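Octopine dehydrogenase (PDB 3C7A) joins L-arginine to pyruvate by reductive condensation, oxidising NADH to NAD(+) and yielding D-octopine, and also runs the reverse oxidation. Local coordinates at residues E230-I238 against I297-H308. Residues are numbered along the deposited sequence; the frame is centred on the assembly and turned at random.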
# COMPACT_ATOMS: atom_id res chain seq x y z
N GLU A 230 -14.69 10.38 -27.37
CA GLU A 230 -13.45 10.64 -26.63
C GLU A 230 -13.47 10.04 -25.21
O GLU A 230 -14.48 9.48 -24.78
CB GLU A 230 -13.13 12.14 -26.58
CG GLU A 230 -14.14 13.00 -25.81
CD GLU A 230 -13.73 14.46 -25.71
OE1 GLU A 230 -12.52 14.75 -25.54
OE2 GLU A 230 -14.62 15.33 -25.79
N ALA A 231 -12.35 10.17 -24.50
CA ALA A 231 -12.22 9.65 -23.13
C ALA A 231 -13.05 10.45 -22.12
O ALA A 231 -12.86 11.66 -21.98
CB ALA A 231 -10.75 9.63 -22.71
N PRO A 232 -13.99 9.77 -21.42
CA PRO A 232 -14.85 10.43 -20.43
C PRO A 232 -14.17 10.63 -19.07
O PRO A 232 -13.18 9.95 -18.76
CB PRO A 232 -16.03 9.46 -20.31
CG PRO A 232 -15.45 8.12 -20.61
CD PRO A 232 -14.29 8.33 -21.55
N LEU A 233 -14.82 11.65 -18.26
CA LEU A 233 -14.22 11.94 -16.96
C LEU A 233 -14.26 10.72 -16.05
O LEU A 233 -15.08 9.82 -16.23
CB LEU A 233 -14.93 13.12 -16.30
CG LEU A 233 -14.73 14.49 -16.95
CD1 LEU A 233 -15.91 15.41 -16.66
CD2 LEU A 233 -13.42 15.12 -16.49
N PHE A 234 -13.32 10.75 -14.98
CA PHE A 234 -13.12 9.52 -14.22
C PHE A 234 -13.78 9.61 -12.85
O PHE A 234 -14.96 9.29 -12.71
CB PHE A 234 -11.62 9.23 -14.06
CG PHE A 234 -11.33 7.97 -13.31
CD1 PHE A 234 -11.44 6.73 -13.92
CD2 PHE A 234 -10.94 8.01 -11.98
CE1 PHE A 234 -11.17 5.57 -13.23
CE2 PHE A 234 -10.67 6.85 -11.28
CZ PHE A 234 -10.78 5.62 -11.91
N TYR A 235 -13.43 10.41 -11.81
CA TYR A 235 -14.13 10.66 -10.54
C TYR A 235 -15.36 11.55 -10.70
O TYR A 235 -16.39 11.32 -10.07
CB TYR A 235 -13.18 11.29 -9.51
CG TYR A 235 -11.95 10.46 -9.15
CD1 TYR A 235 -10.70 10.78 -9.68
CD2 TYR A 235 -12.05 9.38 -8.27
CE1 TYR A 235 -9.57 10.03 -9.35
CE2 TYR A 235 -10.92 8.62 -7.94
CZ TYR A 235 -9.68 8.96 -8.48
OH TYR A 235 -8.57 8.22 -8.16
N GLN A 236 -15.25 12.56 -11.57
CA GLN A 236 -16.33 13.53 -11.78
C GLN A 236 -17.39 13.06 -12.79
O GLN A 236 -18.30 13.82 -13.14
CB GLN A 236 -15.76 14.90 -12.19
CG GLN A 236 -15.01 15.64 -11.07
CD GLN A 236 -14.53 17.03 -11.46
OE1 GLN A 236 -14.76 17.50 -12.58
NE2 GLN A 236 -13.85 17.70 -10.54
N GLY A 237 -17.28 11.81 -13.24
CA GLY A 237 -18.21 11.25 -14.22
C GLY A 237 -19.20 10.22 -13.70
O GLY A 237 -19.95 9.63 -14.49
N ILE A 238 -19.22 10.00 -12.39
CA ILE A 238 -20.11 9.02 -11.76
C ILE A 238 -21.59 9.44 -11.76
O ILE A 238 -21.91 10.62 -11.86
CB ILE A 238 -19.67 8.69 -10.30
CG1 ILE A 238 -19.63 9.95 -9.43
CG2 ILE A 238 -18.32 7.95 -10.29
CD1 ILE A 238 -19.79 9.70 -7.94
N ILE A 297 -18.07 14.43 -4.19
CA ILE A 297 -17.10 13.86 -5.13
C ILE A 297 -17.08 14.62 -6.46
O ILE A 297 -16.01 14.95 -6.97
CB ILE A 297 -17.34 12.33 -5.36
CG1 ILE A 297 -17.16 11.55 -4.05
CG2 ILE A 297 -16.40 11.78 -6.44
CD1 ILE A 297 -17.64 10.11 -4.10
N THR A 298 -18.26 14.90 -7.01
CA THR A 298 -18.38 15.55 -8.32
C THR A 298 -17.91 17.01 -8.35
O THR A 298 -17.48 17.49 -9.40
CB THR A 298 -19.82 15.46 -8.90
OG1 THR A 298 -20.77 15.91 -7.93
CG2 THR A 298 -20.15 14.03 -9.31
N THR A 299 -17.99 17.70 -7.21
CA THR A 299 -17.58 19.11 -7.13
C THR A 299 -16.23 19.31 -6.43
O THR A 299 -15.91 20.43 -5.99
CB THR A 299 -18.67 20.01 -6.48
OG1 THR A 299 -18.83 19.67 -5.09
CG2 THR A 299 -20.01 19.87 -7.20
N ASN A 300 -15.43 18.25 -6.34
CA ASN A 300 -14.08 18.32 -5.78
C ASN A 300 -13.09 18.90 -6.80
O ASN A 300 -12.92 18.34 -7.89
CB ASN A 300 -13.62 16.93 -5.30
CG ASN A 300 -12.33 16.97 -4.48
OD1 ASN A 300 -11.67 18.00 -4.35
ND2 ASN A 300 -11.97 15.82 -3.91
N LYS A 301 -12.45 20.00 -6.43
CA LYS A 301 -11.53 20.73 -7.31
C LYS A 301 -10.24 19.97 -7.65
O LYS A 301 -9.64 20.19 -8.70
CB LYS A 301 -11.18 22.10 -6.73
CG LYS A 301 -12.25 23.16 -6.93
CD LYS A 301 -11.79 24.52 -6.41
CE LYS A 301 -12.83 25.60 -6.69
NZ LYS A 301 -12.34 26.95 -6.28
N SER A 302 -9.81 19.08 -6.75
CA SER A 302 -8.58 18.31 -6.95
C SER A 302 -8.70 17.21 -8.01
O SER A 302 -7.69 16.70 -8.50
CB SER A 302 -8.09 17.72 -5.62
OG SER A 302 -9.05 16.83 -5.07
N TYR A 303 -9.94 16.86 -8.38
CA TYR A 303 -10.19 15.85 -9.41
C TYR A 303 -10.40 16.44 -10.81
O TYR A 303 -10.92 15.77 -11.71
CB TYR A 303 -11.40 14.98 -9.03
CG TYR A 303 -11.22 14.10 -7.80
CD1 TYR A 303 -9.99 13.53 -7.48
CD2 TYR A 303 -12.31 13.81 -6.97
CE1 TYR A 303 -9.84 12.71 -6.36
CE2 TYR A 303 -12.17 13.00 -5.85
CZ TYR A 303 -10.93 12.45 -5.55
OH TYR A 303 -10.79 11.65 -4.44
N LYS A 304 -9.99 17.69 -11.00
CA LYS A 304 -10.21 18.43 -12.25
C LYS A 304 -9.41 17.86 -13.43
O LYS A 304 -8.18 17.85 -13.41
CB LYS A 304 -9.89 19.91 -12.05
CG LYS A 304 -10.15 20.81 -13.26
CD LYS A 304 -9.52 22.18 -13.06
CE LYS A 304 -9.75 23.09 -14.26
NZ LYS A 304 -11.17 23.56 -14.36
N GLY A 305 -10.13 17.39 -14.45
CA GLY A 305 -9.53 16.97 -15.72
C GLY A 305 -9.01 15.55 -15.84
O GLY A 305 -8.32 15.23 -16.81
N LEU A 306 -9.35 14.69 -14.88
CA LEU A 306 -8.86 13.30 -14.86
C LEU A 306 -9.82 12.35 -15.59
O LEU A 306 -11.02 12.34 -15.31
CB LEU A 306 -8.61 12.84 -13.42
CG LEU A 306 -7.83 13.76 -12.47
CD1 LEU A 306 -7.85 13.23 -11.04
CD2 LEU A 306 -6.39 14.00 -12.93
N VAL A 307 -9.28 11.55 -16.51
CA VAL A 307 -10.09 10.70 -17.40
C VAL A 307 -9.74 9.20 -17.37
O VAL A 307 -8.71 8.80 -16.82
CB VAL A 307 -10.04 11.19 -18.89
CG1 VAL A 307 -10.72 12.55 -19.04
CG2 VAL A 307 -8.60 11.24 -19.41
N HIS A 308 -10.62 8.39 -17.98
CA HIS A 308 -10.43 6.94 -18.13
C HIS A 308 -9.29 6.58 -19.09
O HIS A 308 -8.98 7.36 -20.00
CB HIS A 308 -11.73 6.30 -18.65
CG HIS A 308 -12.75 6.02 -17.58
ND1 HIS A 308 -13.68 6.95 -17.18
CD2 HIS A 308 -12.99 4.90 -16.85
CE1 HIS A 308 -14.45 6.42 -16.24
NE2 HIS A 308 -14.05 5.18 -16.03
O HOH W 1 -12.38 13.47 -12.73
O HOH W 2 -13.08 18.61 -14.89
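The rings of Y235 and Y303 lie face to face, their planes 17° apart and centroids 4.2 Å from each other, an instance of aromatic stacking that joins two loops. F234 covers the other face of Y235, bringing CD2 over its centre, while L306 meets the Y235 edge through CD1. F234 reaches H308 because its chi1 of -179° swings CG away from the backbone N, and it sets its CD1 edge over the imidazole face in a T-shaped pair with planes at 65°. Two backbone bonds hold together the chains that carry F234 and H308: F234 N donates to L306 O at 2.8 Å, and H308 N to P232 O at 3.1 Å, an isolated bridge about L233 and V307. H308 ND1 adds weak bonds to P232 O and L233 O. Beside the stack, the extended Q236 side chain sends NE2 to N300 O at 2.9 Å, weakly, while one water ties Q236 N to Y303 O and L306 O. Cutting Y303 back to an alanine removes the stacking ring, which is likely to leave one face of Y235 without this partner and its ring freer to turn. Further out, helix 211-220 of the alpha-helical domain backs F234 and Y235, and Y235 OH is hydrogen-bonded to NE2 of the active-site H212. Y235 is thus consistent with a second-shell residue, and gripping its ring from both faces probably helps to orient the hydroxyl on H212.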